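Local atomic coordinates of ADP-ribosylglycohydrolase (Thermus thermophilus, PDB entry 2YZV), a protein that belongs to the ADP-ribosylglycohydrolase family and adopts an all-helical fold that holds bound magnesium ions. Residues S68-G73 and E287-A292; L16-G21 and L134-L139; R82-Y87 and E110-T115; R153-T158 and E163-T168; E185-L190 and W230-G235. All blocks are in the same frame, centred on the assembly; numbering follows the deposited sequence.

Interaction 1 of 5, residues S68-G73 and E287-A292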
# COMPACT_ATOMS: atom_id res chain seq x y z
N SER A 68 15.80 -1.83 1.73
CA SER A 68 16.40 -2.82 0.86
C SER A 68 16.70 -2.24 -0.52
O SER A 68 17.78 -2.44 -1.07
CB SER A 68 15.47 -4.03 0.72
OG SER A 68 16.08 -5.06 -0.06
N LEU A 69 15.73 -1.51 -1.08
CA LEU A 69 15.89 -0.90 -2.40
C LEU A 69 17.03 0.11 -2.43
O LEU A 69 17.81 0.16 -3.39
CB LEU A 69 14.58 -0.22 -2.82
CG LEU A 69 13.39 -1.15 -3.06
CD1 LEU A 69 12.12 -0.35 -3.25
CD2 LEU A 69 13.66 -2.02 -4.28
N LEU A 70 17.13 0.92 -1.39
CA LEU A 70 18.17 1.94 -1.32
C LEU A 70 19.56 1.35 -1.11
O LEU A 70 20.54 1.93 -1.57
CB LEU A 70 17.85 2.93 -0.19
CG LEU A 70 16.63 3.83 -0.42
CD1 LEU A 70 16.34 4.62 0.84
CD2 LEU A 70 16.89 4.76 -1.60
N GLN A 71 19.64 0.22 -0.42
CA GLN A 71 20.94 -0.39 -0.16
C GLN A 71 21.44 -1.36 -1.23
O GLN A 71 22.65 -1.59 -1.34
CB GLN A 71 20.93 -1.11 1.20
CG GLN A 71 22.32 -1.42 1.73
CD GLN A 71 22.30 -2.26 2.99
OE1 GLN A 71 21.96 -3.44 2.96
NE2 GLN A 71 22.67 -1.65 4.12
N ARG A 72 20.54 -1.93 -2.02
CA ARG A 72 20.98 -2.86 -3.05
C ARG A 72 20.04 -3.08 -4.23
O ARG A 72 19.96 -4.18 -4.76
CB ARG A 72 21.34 -4.20 -2.41
CG ARG A 72 20.28 -4.74 -1.48
CD ARG A 72 20.93 -5.34 -0.25
NE ARG A 72 21.88 -6.40 -0.58
CZ ARG A 72 22.61 -7.05 0.31
NH1 ARG A 72 22.51 -6.76 1.60
NH2 ARG A 72 23.46 -7.99 -0.08
N GLY A 73 19.35 -2.02 -4.64
CA GLY A 73 18.44 -2.11 -5.76
C GLY A 73 17.36 -3.16 -5.53
O GLY A 73 16.96 -3.39 -4.39
N GLU A 287 10.12 10.48 5.48
CA GLU A 287 10.29 11.57 4.52
C GLU A 287 11.67 11.44 3.87
O GLU A 287 11.82 11.62 2.66
CB GLU A 287 10.17 12.92 5.23
CG GLU A 287 8.77 13.23 5.72
CD GLU A 287 8.70 14.50 6.54
OE1 GLU A 287 9.34 14.54 7.62
OE2 GLU A 287 8.01 15.45 6.12
N ALA A 288 12.67 11.12 4.69
CA ALA A 288 14.03 10.95 4.20
C ALA A 288 14.10 9.78 3.22
O ALA A 288 14.72 9.89 2.16
CB ALA A 288 14.97 10.71 5.37
N LEU A 289 13.45 8.67 3.56
CA LEU A 289 13.44 7.50 2.69
C LEU A 289 12.75 7.80 1.36
O LEU A 289 13.25 7.44 0.30
CB LEU A 289 12.74 6.31 3.37
CG LEU A 289 13.46 5.63 4.53
CD1 LEU A 289 12.52 4.64 5.21
CD2 LEU A 289 14.70 4.91 4.02
N ALA A 290 11.59 8.46 1.43
CA ALA A 290 10.83 8.79 0.23
C ALA A 290 11.66 9.63 -0.73
O ALA A 290 11.68 9.39 -1.93
CB ALA A 290 9.54 9.52 0.60
N LEU A 291 12.35 10.63 -0.18
CA LEU A 291 13.18 11.50 -1.01
C LEU A 291 14.36 10.73 -1.59
O LEU A 291 14.72 10.93 -2.75
CB LEU A 291 13.68 12.70 -0.19
CG LEU A 291 12.61 13.75 0.14
CD1 LEU A 291 13.20 14.81 1.06
CD2 LEU A 291 12.12 14.38 -1.16
N ALA A 292 14.95 9.85 -0.79
CA ALA A 292 16.08 9.05 -1.26
C ALA A 292 15.64 8.14 -2.41
O ALA A 292 16.34 8.01 -3.42
CB ALA A 292 16.65 8.22 -0.11
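Leu70 and Leu289 meet with matching torsions: in both, CG lies anti to the carbonyl carbon and beside the backbone N, with chi1 at -68° in Leu70 and -71° in Leu289. The two start from different positions, though. Leu70 sets out straight at segment 287-292, whereas CB of Leu289 leaves its helix along the flank of the contact and only the end of the side chain comes back in. The branches cross at a slant, with CD1 of Leu70 3.6 Å from CD2 of Leu289.

That same CD1 lies 3.7 Å from CB of Ala292, and CD2 of Leu70 is 3.8 Å from this CB, so the alanine methyl sits under the fork of the leucine. CD2 also comes against the backbone, 3.7 Å from C of Ala292. Just here the chains run nearest, with CA of Leu70 and CA of Ala292 7.4 Å apart.

Leu293 and Met296 touch Leu70 too. Together with Leu289 and Ala292 they give the i, i+3, i+4, i+7 spacing of a helix surface hole, and Leu70 enters it as a knob in the knobs-into-holes sense. It comes from near the end of helix 57-72; Gly73, with positive phi, is already outside it. On the other side of helix 283-298, Ala290 packs against Leu12 and Phe15 of helix 4-26.

The contact is methyl against methyl and methyl against peptide near the protein surface. Its hold comes from dispersion and from the water it excludes, and no hydrogen bond between the segments fixes the leucine's position.

Interaction 2 of 5, residues L16-G21 and L134-L139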
# COMPACT_ATOMS: atom_id res chain seq x y z
N LEU A 16 4.24 8.63 2.92
CA LEU A 16 3.66 9.03 4.20
C LEU A 16 2.17 8.67 4.26
O LEU A 16 1.66 8.30 5.31
CB LEU A 16 3.85 10.53 4.43
CG LEU A 16 5.19 11.02 5.00
CD1 LEU A 16 5.31 10.57 6.44
CD2 LEU A 16 6.35 10.50 4.17
N GLY A 17 1.49 8.78 3.13
CA GLY A 17 0.07 8.45 3.09
C GLY A 17 -0.16 6.99 3.46
O GLY A 17 -1.17 6.65 4.09
N LEU A 18 0.77 6.13 3.06
CA LEU A 18 0.68 4.71 3.37
C LEU A 18 0.64 4.53 4.89
O LEU A 18 -0.25 3.86 5.42
CB LEU A 18 1.90 3.98 2.79
CG LEU A 18 2.02 2.46 2.85
CD1 LEU A 18 3.19 2.03 1.97
CD2 LEU A 18 2.22 1.97 4.27
N ALA A 19 1.60 5.14 5.58
CA ALA A 19 1.68 5.04 7.04
C ALA A 19 0.52 5.72 7.75
O ALA A 19 0.04 5.23 8.77
CB ALA A 19 3.01 5.63 7.52
N VAL A 20 0.08 6.85 7.23
CA VAL A 20 -1.05 7.56 7.81
C VAL A 20 -2.29 6.67 7.75
O VAL A 20 -3.02 6.54 8.73
CB VAL A 20 -1.31 8.89 7.06
CG1 VAL A 20 -2.68 9.45 7.42
CG2 VAL A 20 -0.22 9.90 7.41
N GLY A 21 -2.51 6.04 6.60
CA GLY A 21 -3.65 5.16 6.44
C GLY A 21 -3.59 3.93 7.34
O GLY A 21 -4.60 3.50 7.88
N LEU A 134 3.71 -1.65 -1.23
CA LEU A 134 4.14 -1.29 -2.59
C LEU A 134 4.83 0.04 -2.90
O LEU A 134 5.86 0.05 -3.58
CB LEU A 134 2.94 -1.43 -3.54
CG LEU A 134 3.00 -2.40 -4.72
CD1 LEU A 134 2.20 -1.81 -5.86
CD2 LEU A 134 4.43 -2.65 -5.17
N ALA A 135 4.27 1.16 -2.44
CA ALA A 135 4.82 2.49 -2.73
C ALA A 135 6.34 2.64 -2.88
O ALA A 135 6.80 3.20 -3.88
CB ALA A 135 4.30 3.49 -1.70
N PRO A 136 7.12 2.15 -1.91
CA PRO A 136 8.58 2.29 -2.04
C PRO A 136 9.15 1.80 -3.38
O PRO A 136 10.04 2.43 -3.95
CB PRO A 136 9.10 1.47 -0.86
CG PRO A 136 8.03 1.66 0.17
CD PRO A 136 6.77 1.49 -0.64
N LEU A 137 8.62 0.68 -3.88
CA LEU A 137 9.10 0.14 -5.14
C LEU A 137 8.83 1.09 -6.30
O LEU A 137 9.71 1.33 -7.13
CB LEU A 137 8.43 -1.20 -5.44
CG LEU A 137 8.75 -1.82 -6.81
CD1 LEU A 137 10.25 -2.07 -6.93
CD2 LEU A 137 7.98 -3.12 -6.97
N VAL A 138 7.62 1.64 -6.36
CA VAL A 138 7.27 2.55 -7.44
C VAL A 138 8.05 3.87 -7.34
O VAL A 138 8.42 4.46 -8.36
CB VAL A 138 5.75 2.83 -7.47
CG1 VAL A 138 5.41 3.82 -8.58
CG2 VAL A 138 4.99 1.53 -7.68
N LEU A 139 8.30 4.33 -6.12
CA LEU A 139 9.04 5.58 -5.95
C LEU A 139 10.43 5.49 -6.55
O LEU A 139 10.90 6.44 -7.19
CB LEU A 139 9.15 5.94 -4.47
CG LEU A 139 8.16 6.98 -3.93
CD1 LEU A 139 6.73 6.51 -4.12
CD2 LEU A 139 8.45 7.21 -2.46
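Leu18 of helix 4-26 is met by Ala135 and Pro136, near the start of helix 135-141. Taken in order, Leu134 comes first and turns its side chain away from the contact, onto Thr168 and Leu171 of helix 162-179.

Ala135 follows, its methyl directed at the other helix: CB stands 4.1 Å from CD1 of Leu18, and the CA atoms of these two residues are 7.7 Å apart. The leucine has CG anti to the backbone N (chi1 -174°), which directs the branch toward segment 134-139. Backbone N of Ala135 is hydrogen-bonded to the side chain of Gln261.

Pro136 adds a looser touch, its CD 4.5 Å from the same CD1. Having no N-H, a proline is readily accommodated near a helix start, where backbone N-H groups are not needed for i to i-4 bonds. The helix then gets under way, with Leu137 N bonded to Leu134 O at 2.8 Å and Leu139 N to Ala135 O at 2.9 Å.

Helix 57-72 borders both partners: Thr59 and Ala62 touch Leu18, and Ala66 touches Pro136. The same helix carries the magnesium ligand Asp58, with Thr56 just before it, so Leu18, about 9 Å from a magnesium ion, is a core neighbour of the metal site and not a ligand.

All three touching residues are buried and apolar. With one methyl doing the reaching, the direct contact is thin, a matter of dispersion inside a core that the surrounding helices complete.

Interaction 3 of 5, residues R82-Y87 and E110-T115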
# COMPACT_ATOMS: atom_id res chain seq x y z
N ARG A 82 15.48 -9.10 5.45
CA ARG A 82 15.00 -8.03 6.31
C ARG A 82 13.64 -8.35 6.93
O ARG A 82 13.44 -8.12 8.12
CB ARG A 82 14.92 -6.71 5.53
CG ARG A 82 16.28 -6.20 5.05
CD ARG A 82 16.12 -4.94 4.22
NE ARG A 82 17.37 -4.52 3.60
CZ ARG A 82 18.38 -3.95 4.25
NH1 ARG A 82 18.30 -3.73 5.55
NH2 ARG A 82 19.48 -3.61 3.59
N TYR A 83 12.70 -8.87 6.14
CA TYR A 83 11.39 -9.20 6.68
C TYR A 83 11.54 -10.25 7.78
O TYR A 83 10.92 -10.16 8.84
CB TYR A 83 10.45 -9.78 5.62
CG TYR A 83 10.09 -8.88 4.46
CD1 TYR A 83 10.00 -7.49 4.61
CD2 TYR A 83 9.81 -9.42 3.20
CE1 TYR A 83 9.64 -6.67 3.54
CE2 TYR A 83 9.44 -8.61 2.14
CZ TYR A 83 9.36 -7.24 2.31
OH TYR A 83 8.99 -6.45 1.24
N LEU A 84 12.38 -11.25 7.52
CA LEU A 84 12.62 -12.33 8.47
C LEU A 84 13.24 -11.79 9.75
O LEU A 84 12.85 -12.19 10.85
CB LEU A 84 13.55 -13.38 7.84
CG LEU A 84 13.91 -14.59 8.70
CD1 LEU A 84 12.64 -15.36 9.06
CD2 LEU A 84 14.88 -15.48 7.94
N ARG A 85 14.20 -10.89 9.60
CA ARG A 85 14.89 -10.30 10.74
C ARG A 85 13.91 -9.50 11.59
O ARG A 85 14.02 -9.46 12.82
CB ARG A 85 16.03 -9.41 10.24
CG ARG A 85 16.92 -8.83 11.32
CD ARG A 85 18.25 -8.40 10.71
NE ARG A 85 18.06 -7.54 9.54
CZ ARG A 85 19.02 -7.21 8.69
NH1 ARG A 85 20.25 -7.67 8.87
NH2 ARG A 85 18.75 -6.42 7.65
N TRP A 86 12.93 -8.87 10.94
CA TRP A 86 11.92 -8.09 11.65
C TRP A 86 10.89 -9.02 12.28
O TRP A 86 10.37 -8.76 13.36
CB TRP A 86 11.24 -7.11 10.69
CG TRP A 86 9.99 -6.48 11.25
CD1 TRP A 86 8.72 -6.94 11.14
CD2 TRP A 86 9.92 -5.28 12.03
NE1 TRP A 86 7.85 -6.11 11.81
CE2 TRP A 86 8.56 -5.08 12.37
CE3 TRP A 86 10.87 -4.35 12.49
CZ2 TRP A 86 8.13 -4.00 13.14
CZ3 TRP A 86 10.44 -3.27 13.25
CH2 TRP A 86 9.07 -3.11 13.57
N TYR A 87 10.60 -10.11 11.58
CA TYR A 87 9.63 -11.10 12.04
C TYR A 87 10.12 -11.82 13.29
O TYR A 87 9.35 -12.06 14.21
CB TYR A 87 9.36 -12.11 10.92
CG TYR A 87 8.51 -13.29 11.33
CD1 TYR A 87 7.21 -13.11 11.80
CD2 TYR A 87 9.00 -14.59 11.25
CE1 TYR A 87 6.41 -14.19 12.17
CE2 TYR A 87 8.21 -15.69 11.61
CZ TYR A 87 6.92 -15.48 12.07
OH TYR A 87 6.14 -16.55 12.42
N GLU A 110 9.13 -18.47 6.97
CA GLU A 110 9.75 -19.70 7.45
C GLU A 110 10.13 -20.60 6.28
O GLU A 110 11.08 -21.39 6.38
CB GLU A 110 8.81 -20.44 8.40
CG GLU A 110 8.58 -19.73 9.73
CD GLU A 110 9.85 -19.57 10.55
OE1 GLU A 110 10.86 -20.23 10.24
OE2 GLU A 110 9.83 -18.80 11.53
N ARG A 111 9.40 -20.49 5.18
CA ARG A 111 9.71 -21.28 3.99
C ARG A 111 11.05 -20.79 3.46
O ARG A 111 11.93 -21.58 3.11
CB ARG A 111 8.62 -21.10 2.93
CG ARG A 111 8.86 -21.85 1.62
CD ARG A 111 7.68 -21.69 0.66
NE ARG A 111 6.48 -22.42 1.10
CZ ARG A 111 5.33 -21.85 1.47
NH1 ARG A 111 5.20 -20.53 1.47
NH2 ARG A 111 4.31 -22.61 1.83
N TYR A 112 11.21 -19.47 3.41
CA TYR A 112 12.46 -18.87 2.94
C TYR A 112 13.61 -19.25 3.87
O TYR A 112 14.71 -19.61 3.42
CB TYR A 112 12.33 -17.34 2.89
CG TYR A 112 13.66 -16.65 2.69
CD1 TYR A 112 14.37 -16.81 1.50
CD2 TYR A 112 14.23 -15.88 3.70
CE1 TYR A 112 15.61 -16.22 1.32
CE2 TYR A 112 15.47 -15.28 3.54
CZ TYR A 112 16.16 -15.46 2.34
OH TYR A 112 17.40 -14.89 2.16
N ALA A 113 13.37 -19.16 5.17
CA ALA A 113 14.39 -19.48 6.16
C ALA A 113 14.91 -20.90 6.01
O ALA A 113 16.08 -21.17 6.24
CB ALA A 113 13.84 -19.27 7.57
N ALA A 114 14.03 -21.82 5.60
CA ALA A 114 14.42 -23.21 5.46
C ALA A 114 14.95 -23.62 4.09
O ALA A 114 15.79 -24.52 3.99
CB ALA A 114 13.25 -24.11 5.83
N THR A 115 14.47 -22.96 3.04
CA THR A 115 14.87 -23.32 1.67
C THR A 115 15.75 -22.33 0.93
O THR A 115 16.40 -22.70 -0.05
CB THR A 115 13.64 -23.57 0.78
OG1 THR A 115 12.96 -22.33 0.56
CG2 THR A 115 12.69 -24.55 1.46
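The ring of Tyr87 takes a carboxylate at its edge: OE2 of Glu110 lies in the ring plane, 3.5 Å from CE2, and the ring and carboxylate planes are turned 66° apart. The oxygen thus faces the C-H rim of the ring, where the slight positive charge probably makes the approach mildly favourable. Glu110 sets out along the flank of the contact, and a bend at chi2 brings its end round to the tyrosine. Its strongest partner is Arg88, which forms a salt bridge with OE1. The second flat group, the Tyr112 ring, is approached at a slant by CD2 of Leu84, 4.3 Å from CD2 of the tyrosine; the phenol OH is hydrogen-bonded to Asp81 and Lys77.

Leu84 does the apolar work. Its CG is anti to the backbone N (chi1 -180°), which pushes CD2 out toward the other helix. There it lies 3.9 Å from CB of Ala113, besides its touch on Tyr112. CA of Leu84 and CA of Ala113 are 7.7 Å apart.

The segment axes pass 10.4 Å apart with their N-to-C directions at 113°, well away from either parallel or antiparallel. Helices 76-89 and 105-115, separated in the chain by residues that are largely unmodelled, thus cross steeply at the surface of this all-helical ADP-ribosylglycohydrolase fold, with Leu84 set against Ala113 and Tyr112 and the charged Glu110 at the margin.

Interaction 4 of 5, residues R153-T158 and E163-T168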
# COMPACT_ATOMS: atom_id res chain seq x y z
N ARG A 153 7.25 -9.61 -8.85
CA ARG A 153 8.30 -10.30 -8.11
C ARG A 153 8.29 -9.88 -6.63
O ARG A 153 8.48 -10.71 -5.74
CB ARG A 153 9.67 -10.02 -8.74
CG ARG A 153 9.85 -10.73 -10.08
CD ARG A 153 11.05 -10.20 -10.84
NE ARG A 153 12.31 -10.40 -10.13
CZ ARG A 153 13.45 -9.80 -10.47
NH1 ARG A 153 13.48 -8.97 -11.50
NH2 ARG A 153 14.56 -10.04 -9.77
N ALA A 154 8.04 -8.60 -6.38
CA ALA A 154 7.99 -8.09 -5.01
C ALA A 154 6.83 -8.71 -4.25
O ALA A 154 6.90 -8.91 -3.03
CB ALA A 154 7.86 -6.57 -5.02
N ALA A 155 5.75 -9.02 -4.96
CA ALA A 155 4.60 -9.63 -4.32
C ALA A 155 4.87 -11.11 -4.05
O ALA A 155 4.52 -11.63 -2.99
CB ALA A 155 3.36 -9.49 -5.21
N ARG A 156 5.52 -11.76 -5.02
CA ARG A 156 5.82 -13.18 -4.94
C ARG A 156 6.68 -13.62 -3.76
O ARG A 156 6.72 -14.81 -3.44
CB ARG A 156 6.47 -13.64 -6.25
CG ARG A 156 5.49 -13.75 -7.42
CD ARG A 156 6.20 -14.15 -8.69
NE ARG A 156 6.93 -15.40 -8.51
CZ ARG A 156 8.20 -15.58 -8.86
NH1 ARG A 156 8.88 -14.59 -9.43
NH2 ARG A 156 8.79 -16.75 -8.64
N THR A 157 7.36 -12.68 -3.13
CA THR A 157 8.18 -13.03 -1.97
C THR A 157 7.32 -13.60 -0.85
O THR A 157 7.76 -14.50 -0.13
CB THR A 157 8.94 -11.80 -1.42
OG1 THR A 157 8.01 -10.74 -1.14
CG2 THR A 157 9.98 -11.32 -2.42
N THR A 158 6.09 -13.11 -0.72
CA THR A 158 5.21 -13.57 0.35
C THR A 158 3.84 -14.09 -0.09
O THR A 158 3.17 -14.80 0.67
CB THR A 158 4.97 -12.45 1.38
OG1 THR A 158 4.37 -11.33 0.72
CG2 THR A 158 6.29 -12.02 2.01
N GLU A 163 -4.50 -13.69 -8.32
CA GLU A 163 -5.17 -12.41 -8.11
C GLU A 163 -4.39 -11.43 -7.26
O GLU A 163 -4.55 -10.22 -7.42
CB GLU A 163 -6.58 -12.61 -7.52
CG GLU A 163 -6.63 -13.35 -6.19
CD GLU A 163 -6.84 -14.84 -6.35
OE1 GLU A 163 -6.00 -15.50 -7.00
OE2 GLU A 163 -7.85 -15.36 -5.83
N ALA A 164 -3.54 -11.93 -6.37
CA ALA A 164 -2.74 -11.04 -5.54
C ALA A 164 -1.61 -10.46 -6.39
O ALA A 164 -1.29 -9.27 -6.29
CB ALA A 164 -2.17 -11.79 -4.34
N LEU A 165 -1.00 -11.30 -7.22
CA LEU A 165 0.07 -10.83 -8.09
C LEU A 165 -0.47 -9.78 -9.06
O LEU A 165 0.14 -8.73 -9.24
CB LEU A 165 0.67 -12.01 -8.86
CG LEU A 165 1.24 -13.12 -7.97
CD1 LEU A 165 1.96 -14.15 -8.83
CD2 LEU A 165 2.19 -12.54 -6.94
N GLU A 166 -1.62 -10.06 -9.67
CA GLU A 166 -2.21 -9.12 -10.62
C GLU A 166 -2.68 -7.83 -9.95
O GLU A 166 -2.56 -6.75 -10.53
CB GLU A 166 -3.37 -9.77 -11.36
CG GLU A 166 -2.97 -10.99 -12.17
CD GLU A 166 -4.15 -11.65 -12.85
OE1 GLU A 166 -5.28 -11.53 -12.32
OE2 GLU A 166 -3.95 -12.30 -13.90
N ALA A 167 -3.22 -7.93 -8.74
CA ALA A 167 -3.68 -6.74 -8.04
C ALA A 167 -2.49 -5.83 -7.75
O ALA A 167 -2.61 -4.61 -7.78
CB ALA A 167 -4.37 -7.13 -6.73
N THR A 168 -1.34 -6.44 -7.48
CA THR A 168 -0.13 -5.69 -7.20
C THR A 168 0.32 -4.95 -8.46
O THR A 168 0.74 -3.79 -8.40
CB THR A 168 1.00 -6.61 -6.70
OG1 THR A 168 0.55 -7.30 -5.52
CG2 THR A 168 2.25 -5.79 -6.35
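Ala155 and Leu165 bring the backbones close, CA to CA 6.0 Å, the shortest such distance of the five contacts, as helix 147-156 runs out and a short turn leads into helix 162-179. The small side chain of Ala155 is consistent with this closeness. Its CB fits between two side chains, 3.7 Å from CD2 of Leu165 and 3.6 Å from OG1 of Thr168.

Leu165 leaves its helix along the flank and swings its fork inward. CD2 lies 3.5 Å from CG of Arg156 and CD1 lies 3.8 Å from that same CG, so the leucine straddles the aliphatic root of the arginine. Further out, the Arg156 chain bends at chi3 and its guanidinium makes a cation-pi contact with Tyr119.

Thr168 turns its hydroxyl back onto its own helix. With OG1 beside the backbone N (chi1 -58°), it donates to Ala164 O at 2.8 Å, tilted 28° from the carbonyl plane. Thr168 N bonds to that oxygen too, at 3.1 Å from the opposite face, and the doubly held carbonyl satisfies a buried hydroxyl. What Ala155 meets is therefore an oxygen already engaged.

Short helix 129-132 lies alongside, its Pro130 touching both Ala155 and Thr168 and its Leu131 reaching Thr168. Elsewhere on helix 162-179, Ala164 and Ala167 rest on Ala221 at the beginning of helix 221-234, so helices 129-132 and 221-234 both pack against helix 162-179 beside its contact with helix 147-156.

Interaction 5 of 5, residues E185-L190 and W230-G235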
# COMPACT_ATOMS: atom_id res chain seq x y z
N GLU A 185 -9.97 10.51 -13.25
CA GLU A 185 -10.75 9.78 -14.23
C GLU A 185 -9.92 8.73 -14.98
O GLU A 185 -10.39 7.63 -15.24
CB GLU A 185 -11.39 10.75 -15.23
CG GLU A 185 -10.40 11.70 -15.88
CD GLU A 185 -10.32 13.05 -15.17
OE1 GLU A 185 -10.47 13.11 -13.93
OE2 GLU A 185 -10.09 14.07 -15.87
N ALA A 186 -8.69 9.09 -15.32
CA ALA A 186 -7.81 8.17 -16.04
C ALA A 186 -7.40 7.00 -15.14
O ALA A 186 -7.36 5.85 -15.58
CB ALA A 186 -6.56 8.91 -16.52
N LEU A 187 -7.11 7.31 -13.88
CA LEU A 187 -6.72 6.28 -12.92
C LEU A 187 -7.84 5.26 -12.73
O LEU A 187 -7.61 4.05 -12.79
CB LEU A 187 -6.36 6.93 -11.58
CG LEU A 187 -5.14 7.85 -11.66
CD1 LEU A 187 -5.00 8.68 -10.39
CD2 LEU A 187 -3.88 7.00 -11.90
N LEU A 188 -9.06 5.75 -12.52
CA LEU A 188 -10.19 4.86 -12.32
C LEU A 188 -10.61 4.09 -13.58
O LEU A 188 -11.19 3.02 -13.48
CB LEU A 188 -11.39 5.66 -11.78
CG LEU A 188 -11.12 6.35 -10.44
CD1 LEU A 188 -12.32 7.21 -10.05
CD2 LEU A 188 -10.83 5.30 -9.36
N ALA A 189 -10.30 4.63 -14.75
CA ALA A 189 -10.66 3.96 -16.00
C ALA A 189 -9.81 2.70 -16.21
O ALA A 189 -10.24 1.78 -16.91
CB ALA A 189 -10.51 4.92 -17.18
N LEU A 190 -8.62 2.67 -15.62
CA LEU A 190 -7.75 1.50 -15.70
C LEU A 190 -7.68 0.93 -17.12
O LEU A 190 -7.68 -0.28 -17.31
CB LEU A 190 -8.27 0.41 -14.75
CG LEU A 190 -8.20 0.78 -13.26
CD1 LEU A 190 -9.22 -0.01 -12.45
CD2 LEU A 190 -6.79 0.52 -12.76
N TRP A 230 -12.69 2.68 -4.36
CA TRP A 230 -13.99 3.26 -4.06
C TRP A 230 -13.81 4.53 -3.23
O TRP A 230 -14.40 5.57 -3.52
CB TRP A 230 -14.84 2.26 -3.27
CG TRP A 230 -16.02 2.87 -2.60
CD1 TRP A 230 -17.20 3.24 -3.18
CD2 TRP A 230 -16.12 3.23 -1.22
NE1 TRP A 230 -18.03 3.81 -2.24
CE2 TRP A 230 -17.40 3.81 -1.03
CE3 TRP A 230 -15.26 3.11 -0.12
CZ2 TRP A 230 -17.83 4.28 0.22
CZ3 TRP A 230 -15.69 3.58 1.13
CH2 TRP A 230 -16.97 4.15 1.28
N ALA A 231 -12.98 4.45 -2.19
CA ALA A 231 -12.74 5.59 -1.31
C ALA A 231 -12.10 6.73 -2.09
O ALA A 231 -12.39 7.90 -1.85
CB ALA A 231 -11.84 5.18 -0.15
N PHE A 232 -11.22 6.38 -3.02
CA PHE A 232 -10.54 7.38 -3.84
C PHE A 232 -11.56 8.04 -4.77
O PHE A 232 -11.54 9.26 -4.95
CB PHE A 232 -9.41 6.71 -4.64
CG PHE A 232 -8.64 7.66 -5.52
CD1 PHE A 232 -8.01 8.78 -4.98
CD2 PHE A 232 -8.49 7.41 -6.88
CE1 PHE A 232 -7.26 9.64 -5.78
CE2 PHE A 232 -7.74 8.26 -7.69
CZ PHE A 232 -7.12 9.38 -7.14
N ALA A 233 -12.44 7.24 -5.35
CA ALA A 233 -13.45 7.77 -6.26
C ALA A 233 -14.45 8.70 -5.58
O ALA A 233 -14.82 9.74 -6.13
CB ALA A 233 -14.20 6.62 -6.93
N ARG A 234 -14.88 8.34 -4.37
CA ARG A 234 -15.87 9.15 -3.66
C ARG A 234 -15.31 10.30 -2.83
O ARG A 234 -15.99 11.30 -2.62
CB ARG A 234 -16.74 8.25 -2.77
CG ARG A 234 -17.43 7.12 -3.52
CD ARG A 234 -18.19 7.62 -4.74
NE ARG A 234 -18.79 6.51 -5.47
CZ ARG A 234 -19.08 6.53 -6.77
NH1 ARG A 234 -18.83 7.62 -7.48
NH2 ARG A 234 -19.60 5.45 -7.35
N GLY A 235 -14.07 10.16 -2.36
CA GLY A 235 -13.48 11.22 -1.57
C GLY A 235 -13.09 12.40 -2.45
O GLY A 235 -12.52 12.21 -3.52
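Phe232 is the large bump here, and the side of its ring from CD2 to CZ fits the notch between the ends of Leu187 and Leu188. With CG anti to the backbone N (chi1 -179°) the ring extends toward helix 184-189, where the two leucines meet it. The Leu187 and Phe232 side chains cross at about a right angle, CD1 approaching the ring obliquely, 3.9 Å from both CE2 and CZ. Leu188 comes to the ring's edge instead, with CD2 near the ring plane and 4.0 Å from CD2 of Phe232.

The other branch of Leu188 fills the shallow place above Ala233: CD1 lies 3.7 Å from CB and 4.0 Å from CA of that alanine. One leucine fork thus spans a big neighbour and a small one. This is helix-on-helix packing inside the all-helical fold, between short helix 184-189 and the end of helix 221-234, the segment axes 10.9 Å apart and roughly antiparallel at 152°.

Around the phenyl, Lys184 makes a cation-pi contact and Tyr266 of helix 252-267 an edge-to-face one, while Trp211 touches Leu188. The amine of Lys184 is also hydrogen-bonded to Phe232 O, so the same lysine grips both ring and backbone of the phenylalanine.

Interactions 2, 4 and 5 are buried, while 1 and 3 lie at the surface. Interactions 2 and 5 are purely apolar across their segments, 4 adds a hydroxyl bonded within its own helix, and 3 is mixed, an apolar leucine contact with a carboxylate beside a ring. Interaction 1 is a surface contact as apolar as the core. Leu134 of interaction 2 packs on Thr168 of interaction 4. Interactions 1 and 2 touch through Leu69 against Pro136 and Leu137 and through Ala290 against Leu139; interactions 1 and 3 meet where Ser68 packs on Arg82 and Gln71 closely approaches it. Interactions 3 and 5 stand on opposite sides of the chain's centre, their own centres about 36 Å apart.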